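PDB 2V4V: GH59 galactosidase from Clostridium cellulolyticum, which probably hydrolyses glycosidic linkages in plant cell-wall polysaccharides and is represented here by its family 6 carbohydrate-binding module, which holds a xylose. Local coordinates for residues Val50-Thr61 with Tyr118-Glu129; Thr76-Ala84 with Asp94-Val102. One frame throughout, in Å; residues are numbered along the deposited sequence.

Interaction 1 (Val50-Thr61 with Tyr118-Glu129). With NA (sodium ion), chain C; XYP (beta-D-xylopyranose), chain B.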
loop_
_atom_site.group_PDB
_atom_site.type_symbol
_atom_site.label_atom_id
_atom_site.label_comp_id
_atom_site.label_asym_id
_atom_site.label_seq_id
_atom_site.Cartn_x
_atom_site.Cartn_y
_atom_site.Cartn_z
ATOM N N VAL A 50 13.261 -7.898 7.308
ATOM C CA VAL A 50 11.881 -7.335 7.291
ATOM C C VAL A 50 10.959 -8.039 8.289
ATOM O O VAL A 50 10.998 -9.272 8.401
ATOM C CB VAL A 50 11.222 -7.362 5.871
ATOM C CG1 VAL A 50 10.792 -8.805 5.452
ATOM C CG2 VAL A 50 10.023 -6.393 5.830
ATOM N N GLY A 51 10.157 -7.264 9.027
ATOM C CA GLY A 51 9.176 -7.851 9.933
ATOM C C GLY A 51 7.764 -7.242 9.858
ATOM O O GLY A 51 6.803 -7.821 10.328
ATOM N N GLY A 52 7.649 -6.066 9.237
ATOM C CA GLY A 52 6.374 -5.358 9.291
ATOM C C GLY A 52 6.168 -4.365 8.168
ATOM O O GLY A 52 7.078 -4.070 7.414
ATOM N N PHE A 53 4.955 -3.814 8.123
ATOM C CA PHE A 53 4.546 -2.853 7.057
ATOM C C PHE A 53 3.600 -1.840 7.701
ATOM O O PHE A 53 2.755 -2.207 8.526
ATOM C CB PHE A 53 3.818 -3.642 5.981
ATOM C CG PHE A 53 3.127 -2.811 4.899
ATOM C CD1 PHE A 53 3.789 -2.485 3.706
ATOM C CD2 PHE A 53 1.783 -2.460 5.036
ATOM C CE1 PHE A 53 3.116 -1.826 2.694
ATOM C CE2 PHE A 53 1.110 -1.784 4.023
ATOM C CZ PHE A 53 1.789 -1.466 2.849
ATOM N N GLN A 54 3.774 -0.575 7.315
ATOM C CA GLN A 54 2.982 0.531 7.833
ATOM C C GLN A 54 2.512 1.337 6.646
ATOM O O GLN A 54 3.326 1.729 5.790
ATOM C CB GLN A 54 3.857 1.371 8.778
ATOM C CG GLN A 54 3.204 2.607 9.393
ATOM C CD GLN A 54 4.229 3.521 10.070
ATOM O OE1 GLN A 54 5.449 3.395 9.849
ATOM N NE2 GLN A 54 3.739 4.477 10.858
ATOM N N ALA A 55 1.201 1.575 6.584
ATOM C CA ALA A 55 0.644 2.389 5.496
ATOM C C ALA A 55 -0.174 3.552 6.053
ATOM O O ALA A 55 -0.927 3.385 7.024
ATOM C CB ALA A 55 -0.247 1.530 4.615
ATOM N N ARG A 56 -0.001 4.725 5.420
ATOM C CA ARG A 56 -0.742 5.927 5.841
ATOM C C ARG A 56 -1.999 6.045 4.968
ATOM O O ARG A 56 -1.878 6.280 3.778
ATOM C CB ARG A 56 0.167 7.156 5.674
ATOM C CG ARG A 56 -0.393 8.433 6.225
ATOM C CD ARG A 56 -0.421 8.366 7.764
ATOM N NE ARG A 56 -1.006 9.604 8.276
ATOM C CZ ARG A 56 -1.316 9.818 9.557
ATOM N NH1 ARG A 56 -1.068 8.872 10.478
ATOM N NH2 ARG A 56 -1.883 10.976 9.903
ATOM N N VAL A 57 -3.158 5.788 5.562
ATOM C CA VAL A 57 -4.385 5.547 4.793
ATOM C C VAL A 57 -5.589 6.312 5.325
ATOM O O VAL A 57 -5.650 6.644 6.522
ATOM C CB VAL A 57 -4.775 4.064 4.825
ATOM C CG1 VAL A 57 -3.858 3.234 3.886
ATOM C CG2 VAL A 57 -4.723 3.544 6.266
ATOM N N ALA A 58 -6.530 6.605 4.431
ATOM C CA ALA A 58 -7.781 7.282 4.805
ATOM C C ALA A 58 -8.943 6.524 4.143
ATOM O O ALA A 58 -8.759 5.910 3.072
ATOM C CB ALA A 58 -7.799 8.721 4.295
ATOM N N SER A 59 -10.131 6.548 4.765
ATOM C CA SER A 59 -11.260 5.950 4.060
ATOM C C SER A 59 -12.577 6.461 4.600
ATOM O O SER A 59 -12.787 6.428 5.849
ATOM C CB SER A 59 -11.275 4.417 4.252
ATOM O OG SER A 59 -12.479 3.873 3.743
ATOM N N ALA A 60 -13.483 6.861 3.704
ATOM C CA ALA A 60 -14.834 7.232 4.121
ATOM C C ALA A 60 -15.788 6.055 4.129
ATOM O O ALA A 60 -17.007 6.208 4.366
ATOM C CB ALA A 60 -15.408 8.324 3.235
ATOM N N THR A 61 -15.254 4.874 3.864
ATOM C CA THR A 61 -16.083 3.686 3.805
ATOM C C THR A 61 -15.610 2.745 4.917
ATOM O O THR A 61 -15.399 3.188 6.052
ATOM C CB THR A 61 -15.995 3.033 2.398
ATOM O OG1 THR A 61 -14.615 2.753 2.123
ATOM C CG2 THR A 61 -16.600 4.000 1.294
ATOM N N TYR A 118 -15.474 2.200 -3.195
ATOM C CA TYR A 118 -14.096 2.622 -2.994
ATOM C C TYR A 118 -13.616 2.165 -1.623
ATOM O O TYR A 118 -14.396 2.155 -0.642
ATOM C CB TYR A 118 -14.047 4.110 -3.063
ATOM C CG TYR A 118 -14.385 4.666 -4.410
ATOM C CD1 TYR A 118 -13.562 4.448 -5.524
ATOM C CD2 TYR A 118 -15.496 5.491 -4.566
ATOM C CE1 TYR A 118 -13.874 5.004 -6.766
ATOM C CE2 TYR A 118 -15.798 6.064 -5.806
ATOM C CZ TYR A 118 -14.970 5.837 -6.891
ATOM O OH TYR A 118 -15.272 6.412 -8.114
ATOM N N LEU A 119 -12.338 1.781 -1.566
ATOM C CA LEU A 119 -11.827 1.146 -0.358
ATOM C C LEU A 119 -11.085 2.118 0.594
ATOM O O LEU A 119 -11.447 2.249 1.798
ATOM C CB LEU A 119 -10.907 -0.027 -0.727
ATOM C CG LEU A 119 -11.542 -1.065 -1.669
ATOM C CD1 LEU A 119 -10.539 -2.127 -1.874
ATOM C CD2 LEU A 119 -12.830 -1.674 -1.180
ATOM N N PHE A 120 -10.018 2.744 0.093
ATOM C CA PHE A 120 -9.237 3.667 0.945
ATOM C C PHE A 120 -8.324 4.453 0.012
ATOM O O PHE A 120 -8.229 4.119 -1.210
ATOM C CB PHE A 120 -8.362 2.892 1.969
ATOM C CG PHE A 120 -7.691 1.624 1.381
ATOM C CD1 PHE A 120 -6.571 1.697 0.544
ATOM C CD2 PHE A 120 -8.268 0.355 1.617
ATOM C CE1 PHE A 120 -6.034 0.499 -0.022
ATOM C CE2 PHE A 120 -7.738 -0.817 1.077
ATOM C CZ PHE A 120 -6.621 -0.744 0.277
ATOM N N ASN A 121 -7.760 5.536 0.561
ATOM C CA ASN A 121 -6.716 6.340 -0.119
ATOM C C ASN A 121 -5.380 6.020 0.578
ATOM O O ASN A 121 -5.356 5.821 1.815
ATOM C CB ASN A 121 -6.998 7.845 0.038
ATOM C CG ASN A 121 -8.220 8.303 -0.717
ATOM O OD1 ASN A 121 -8.823 9.375 -0.409
ATOM N ND2 ASN A 121 -8.634 7.496 -1.672
ATOM N N LEU A 122 -4.287 6.015 -0.199
ATOM C CA LEU A 122 -2.966 5.637 0.352
ATOM C C LEU A 122 -2.031 6.804 0.115
ATOM O O LEU A 122 -1.840 7.199 -1.024
ATOM C CB LEU A 122 -2.432 4.356 -0.340
ATOM C CG LEU A 122 -1.019 3.893 -0.002
ATOM C CD1 LEU A 122 -0.929 3.411 1.483
ATOM C CD2 LEU A 122 -0.703 2.724 -0.939
ATOM N N ASN A 123 -1.469 7.343 1.201
ATOM C CA ASN A 123 -0.566 8.472 1.105
ATOM C C ASN A 123 0.887 8.007 0.892
ATOM O O ASN A 123 1.552 8.354 -0.090
ATOM C CB ASN A 123 -0.725 9.321 2.381
ATOM C CG ASN A 123 0.176 10.545 2.408
ATOM O OD1 ASN A 123 0.960 10.806 1.471
ATOM N ND2 ASN A 123 0.080 11.315 3.501
ATOM N N TRP A 124 1.363 7.138 1.783
ATOM C CA TRP A 124 2.723 6.595 1.710
ATOM C C TRP A 124 2.749 5.280 2.499
ATOM O O TRP A 124 1.792 4.957 3.177
ATOM C CB TRP A 124 3.773 7.606 2.234
ATOM C CG TRP A 124 3.568 8.086 3.632
ATOM C CD1 TRP A 124 2.946 9.245 4.010
ATOM C CD2 TRP A 124 3.956 7.435 4.850
ATOM N NE1 TRP A 124 2.926 9.373 5.368
ATOM C CE2 TRP A 124 3.559 8.277 5.913
ATOM C CE3 TRP A 124 4.667 6.253 5.141
ATOM C CZ2 TRP A 124 3.786 7.949 7.257
ATOM C CZ3 TRP A 124 4.873 5.912 6.479
ATOM C CH2 TRP A 124 4.453 6.778 7.513
ATOM N N PHE A 125 3.825 4.505 2.351
ATOM C CA PHE A 125 3.946 3.319 3.185
ATOM C C PHE A 125 5.430 3.087 3.422
ATOM O O PHE A 125 6.308 3.699 2.782
ATOM C CB PHE A 125 3.334 2.103 2.479
ATOM C CG PHE A 125 3.955 1.826 1.135
ATOM C CD1 PHE A 125 4.926 0.842 1.038
ATOM C CD2 PHE A 125 3.566 2.515 -0.013
ATOM C CE1 PHE A 125 5.525 0.547 -0.168
ATOM C CE2 PHE A 125 4.174 2.233 -1.223
ATOM C CZ PHE A 125 5.124 1.253 -1.303
ATOM N N THR A 126 5.694 2.158 4.328
ATOM C CA THR A 126 7.097 1.751 4.563
ATOM C C THR A 126 7.128 0.356 5.174
ATOM O O THR A 126 6.092 -0.125 5.696
ATOM C CB THR A 126 7.831 2.737 5.542
ATOM O OG1 THR A 126 9.251 2.476 5.566
ATOM C CG2 THR A 126 7.213 2.661 6.959
ATOM N N PHE A 127 8.284 -0.316 5.103
ATOM C CA PHE A 127 8.443 -1.563 5.852
ATOM C C PHE A 127 9.318 -1.333 7.098
ATOM O O PHE A 127 10.110 -0.386 7.151
ATOM C CB PHE A 127 9.101 -2.639 5.008
ATOM C CG PHE A 127 8.243 -3.108 3.878
ATOM C CD1 PHE A 127 7.459 -4.259 4.028
ATOM C CD2 PHE A 127 8.205 -2.415 2.657
ATOM C CE1 PHE A 127 6.664 -4.724 2.967
ATOM C CE2 PHE A 127 7.435 -2.879 1.573
ATOM C CZ PHE A 127 6.633 -4.011 1.738
ATOM N N SER A 128 9.184 -2.217 8.078
ATOM C CA SER A 128 9.996 -2.115 9.311
ATOM C C SER A 128 10.776 -3.397 9.474
ATOM O O SER A 128 10.340 -4.452 9.033
ATOM C CB SER A 128 9.097 -1.901 10.526
ATOM O OG SER A 128 8.059 -2.901 10.539
ATOM N N GLU A 129 11.944 -3.285 10.111
ATOM C CA GLU A 129 12.764 -4.447 10.393
ATOM C C GLU A 129 12.198 -5.216 11.576
ATOM O O GLU A 129 11.500 -4.643 12.442
ATOM C CB GLU A 129 14.210 -4.034 10.679
ATOM C CG GLU A 129 14.977 -3.596 9.448
ATOM C CD GLU A 129 16.485 -3.622 9.687
ATOM O OE1 GLU A 129 16.937 -2.939 10.644
ATOM O OE2 GLU A 129 17.208 -4.327 8.925
HETATM NA NA NA C . 1.860 10.623 -0.785
HETATM O O1 XYP B . -14.625 11.199 -4.711
HETATM C C1 XYP B . -13.539 10.289 -4.648
HETATM C C2 XYP B . -12.521 10.918 -3.708
HETATM C C3 XYP B . -11.331 9.989 -3.540
HETATM C C4 XYP B . -11.802 8.577 -3.204
HETATM C C5 XYP B . -12.903 8.129 -4.175
HETATM O O2 XYP B . -11.991 12.129 -4.230
HETATM O O3 XYP B . -10.456 10.471 -2.533
HETATM O O4 XYP B . -10.744 7.651 -3.290
HETATM O O5 XYP B . -13.955 9.068 -4.163
HETATM O O HOH W 1 3.020 12.740 -1.340
#

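Interaction 2 (Thr76-Ala84 with Asp94-Val102)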
loop_
_atom_site.group_PDB
_atom_site.type_symbol
_atom_site.label_atom_id
_atom_site.label_comp_id
_atom_site.label_asym_id
_atom_site.label_seq_id
_atom_site.Cartn_x
_atom_site.Cartn_y
_atom_site.Cartn_z
ATOM N N THR A 76 3.699 -14.173 -5.027
ATOM C CA THR A 76 3.814 -14.595 -3.648
ATOM C C THR A 76 3.398 -13.493 -2.665
ATOM O O THR A 76 3.898 -12.380 -2.739
ATOM C CB THR A 76 5.261 -14.974 -3.380
ATOM O OG1 THR A 76 5.643 -15.930 -4.373
ATOM C CG2 THR A 76 5.452 -15.620 -1.982
ATOM N N LEU A 77 2.498 -13.872 -1.757
ATOM C CA LEU A 77 2.002 -12.958 -0.727
ATOM C C LEU A 77 2.957 -12.914 0.457
ATOM O O LEU A 77 3.362 -13.969 0.960
ATOM C CB LEU A 77 0.611 -13.448 -0.255
ATOM C CG LEU A 77 -0.197 -12.568 0.721
ATOM C CD1 LEU A 77 -0.635 -11.217 0.113
ATOM C CD2 LEU A 77 -1.398 -13.327 1.177
ATOM N N ILE A 78 3.300 -11.703 0.921
ATOM C CA ILE A 78 4.151 -11.608 2.105
ATOM C C ILE A 78 3.470 -10.900 3.282
ATOM O O ILE A 78 4.003 -10.901 4.389
ATOM C CB ILE A 78 5.528 -10.981 1.808
ATOM C CG1 ILE A 78 5.349 -9.510 1.388
ATOM C CG2 ILE A 78 6.218 -11.797 0.762
ATOM C CD1 ILE A 78 6.646 -8.710 1.258
ATOM N N GLY A 79 2.266 -10.352 3.051
ATOM C CA GLY A 79 1.488 -9.816 4.149
ATOM C C GLY A 79 0.183 -9.268 3.649
ATOM O O GLY A 79 0.060 -9.011 2.449
ATOM N N THR A 80 -0.778 -9.066 4.558
ATOM C CA THR A 80 -2.071 -8.496 4.183
ATOM C C THR A 80 -2.374 -7.461 5.244
ATOM O O THR A 80 -2.538 -7.806 6.434
ATOM C CB THR A 80 -3.180 -9.596 4.174
ATOM O OG1 THR A 80 -2.807 -10.618 3.233
ATOM C CG2 THR A 80 -4.511 -8.995 3.712
ATOM N N CYS A 81 -2.425 -6.194 4.817
ATOM C CA CYS A 81 -2.551 -5.090 5.785
ATOM C C CYS A 81 -4.026 -4.702 5.867
ATOM O O CYS A 81 -4.596 -4.221 4.871
ATOM C CB CYS A 81 -1.799 -3.889 5.263
ATOM S SG CYS A 81 -1.646 -2.615 6.565
ATOM N N PRO A 82 -4.653 -4.892 7.042
ATOM C CA PRO A 82 -6.057 -4.512 7.117
ATOM C C PRO A 82 -6.170 -3.014 7.241
ATOM O O PRO A 82 -5.427 -2.365 7.988
ATOM C CB PRO A 82 -6.554 -5.182 8.417
ATOM C CG PRO A 82 -5.334 -5.208 9.304
ATOM C CD PRO A 82 -4.133 -5.403 8.331
ATOM N N VAL A 83 -7.150 -2.448 6.520
ATOM C CA VAL A 83 -7.415 -1.000 6.577
ATOM C C VAL A 83 -8.865 -0.743 6.999
ATOM O O VAL A 83 -9.759 -1.373 6.446
ATOM C CB VAL A 83 -7.227 -0.347 5.172
ATOM C CG1 VAL A 83 -7.679 1.097 5.207
ATOM C CG2 VAL A 83 -5.752 -0.498 4.677
ATOM N N ALA A 84 -9.066 0.160 7.952
ATOM C CA ALA A 84 -10.390 0.436 8.488
ATOM C C ALA A 84 -10.799 1.880 8.223
ATOM O O ALA A 84 -9.954 2.767 8.104
ATOM C CB ALA A 84 -10.432 0.135 9.978
ATOM N N ASP A 94 -2.629 5.230 10.608
ATOM C CA ASP A 94 -1.630 4.217 10.276
ATOM C C ASP A 94 -2.268 2.827 10.316
ATOM O O ASP A 94 -2.819 2.384 11.343
ATOM C CB ASP A 94 -0.474 4.241 11.276
ATOM C CG ASP A 94 0.384 5.513 11.211
ATOM O OD1 ASP A 94 0.336 6.307 10.243
ATOM O OD2 ASP A 94 1.193 5.677 12.155
ATOM N N ALA A 95 -2.183 2.127 9.194
ATOM C CA ALA A 95 -2.601 0.719 9.142
ATOM C C ALA A 95 -1.315 -0.082 9.196
ATOM O O ALA A 95 -0.280 0.344 8.614
ATOM C CB ALA A 95 -3.397 0.437 7.852
ATOM N N LYS A 96 -1.325 -1.231 9.878
ATOM C CA LYS A 96 -0.057 -1.930 10.096
ATOM C C LYS A 96 -0.299 -3.450 10.052
ATOM O O LYS A 96 -1.363 -3.921 10.471
ATOM C CB LYS A 96 0.483 -1.554 11.491
ATOM C CG LYS A 96 0.916 -0.063 11.524
ATOM C CD LYS A 96 1.216 0.456 12.921
ATOM C CE LYS A 96 -0.070 0.850 13.668
ATOM N NZ LYS A 96 0.303 1.586 14.931
ATOM N N CYS A 97 0.730 -4.180 9.622
ATOM C CA CYS A 97 0.671 -5.639 9.651
ATOM C C CYS A 97 2.077 -6.241 9.726
ATOM O O CYS A 97 3.107 -5.545 9.492
ATOM C CB CYS A 97 -0.074 -6.224 8.452
ATOM S SG CYS A 97 0.800 -5.894 6.865
ATOM N N THR A 98 2.117 -7.520 10.086
ATOM C CA THR A 98 3.373 -8.223 10.000
ATOM C C THR A 98 3.642 -8.675 8.566
ATOM O O THR A 98 2.734 -8.792 7.728
ATOM C CB THR A 98 3.374 -9.456 10.920
ATOM O OG1 THR A 98 2.288 -10.316 10.576
ATOM C CG2 THR A 98 3.275 -9.028 12.391
ATOM N N VAL A 99 4.904 -8.990 8.297
ATOM C CA VAL A 99 5.321 -9.391 6.949
ATOM C C VAL A 99 6.225 -10.597 7.121
ATOM O O VAL A 99 7.039 -10.637 8.056
ATOM C CB VAL A 99 6.067 -8.216 6.292
ATOM C CG1 VAL A 99 6.791 -8.593 4.991
ATOM C CG2 VAL A 99 4.998 -7.128 6.014
ATOM N N SER A 100 6.007 -11.586 6.260
ATOM C CA SER A 100 6.847 -12.809 6.218
ATOM C C SER A 100 8.278 -12.459 5.848
ATOM O O SER A 100 8.529 -11.493 5.142
ATOM C CB SER A 100 6.315 -13.744 5.140
ATOM O OG SER A 100 4.994 -14.200 5.491
ATOM N N GLY A 101 9.202 -13.299 6.303
ATOM C CA GLY A 101 10.590 -13.025 6.000
ATOM C C GLY A 101 10.862 -13.111 4.513
ATOM O O GLY A 101 10.458 -14.082 3.814
ATOM N N VAL A 102 11.608 -12.112 4.030
ATOM C CA VAL A 102 12.036 -12.110 2.652
ATOM C C VAL A 102 13.411 -11.470 2.518
ATOM O O VAL A 102 13.863 -10.755 3.420
ATOM C CB VAL A 102 10.966 -11.504 1.723
ATOM C CG1 VAL A 102 11.123 -10.040 1.628
ATOM C CG2 VAL A 102 11.082 -12.133 0.341
HETATM O O HOH W 2 2.773 -13.188 6.336
HETATM O O HOH W 3 0.254 -9.989 7.216
#

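Interaction 1 (Val50-Thr61 with Tyr118-Glu129)
Phe53 carries its ring anti to the backbone N (chi1 171°), while Phe127 turns its CG beside its own N (chi1 -68°). This brings an edge of Phe53 to a face of Phe127, with CD1 of Phe53 3.7 Å from CE1 of Phe127, in a T-shaped pair. Phe125 adds a third ring to this cluster, which lies inside the beta-sandwich of the family 6 module. Strands 52-59 and 121-128 are antiparallel neighbours in its four-stranded sheet. On the other face of that sheet Arg56 lays CB over the five-membered ring of Trp124, 3.6 Å from its centroid, a CH-pi contact. The guanidinium runs on to salt bridges with Glu25 and Asp94.

The pairing is irregular at two places. Gly51 N and Gly52 N both donate to Ser128 O, Gly51 N at 2.8 Å, a classic beta bulge. Arg56 N bonds to Trp124 O but Asn123 N bonds to Arg56 O, and the register slips by one residue. Asn123 then grips the sodium ion with both O and OD1, each at 2.4 Å. Glu8, Glu10 and Glu28 complete the protein ligands.

At the sugar end, C5 of the xylose sits over the centre of one face of the Tyr118 ring, 3.6 Å from that face. Nearby, Ser59 OG accepts from Thr61 N in an ST turn and donates to Leu119 O at 2.7 Å.

Interaction 2 (Thr76-Ala84 with Asp94-Val102)
Ile78 and Ser100 share the direct hydrogen bond of this contact, which closes one side of the beta-sandwich. Strand 77-83 is an edge strand of the five-stranded sheet, and strand 91-98 is an edge strand of the four-stranded sheet. They run roughly antiparallel but join mainly through side chains and water.

The bond runs from Ser100 N to Ile78 O at 2.8 Å. It is nearly straight (165° at the hydrogen) and lies in the carbonyl plane. The CA of Val99 points a weaker C-H...O contact at the same oxygen.

Two waters bridge the segments. One donates to Ile78 O at 3.2 Å and also bonds Ser100 OG. The other accepts from Thr80 N at 3.0 Å and donates to Thr98 O at 2.8 Å, so the two backbones are linked here through water.

Apolar contacts do the rest. Cys81 holds SG anti to its N (chi1 -169°), which lays the sulfur against Ala95 CB at 3.7 Å. Cys97 turns its own SG between N and the carbonyl carbon (chi1 65°), and that sulfur rests on Cys81 CA and CB. The sulfurs Cys81 SG and Cys97 SG are 4.1 Å apart, so the cysteines pack without a disulfide. Val83 CG2 also touches the methyl of Ala95. Beside the hydrogen bond, Ile78 CD1 meets Val99 CG1 at 3.7 Å.

Strand 52-59 of interaction 1 and strand 91-98 of interaction 2 are neighbours in the four-stranded sheet, and the two contacts have centres about 9 Å apart. Probable backbone hydrogen bonds join them: Ala55 N to Ala95 O at 2.8 Å and Phe53 N to Cys97 O at 2.9 Å. Phe53, part of interaction 1, also touches Cys81, Cys97 and Val99 of interaction 2; its CB is 3.7 Å from Val99 CG2. Interaction 1 reaches the xylose itself through Tyr118 and Asn121, and the sodium ion through Asn123. Interaction 2 stands back from the pocket: the side chain of Val83 is about 11 Å from the sugar. The loop between its segments supplies Trp89 to the pocket.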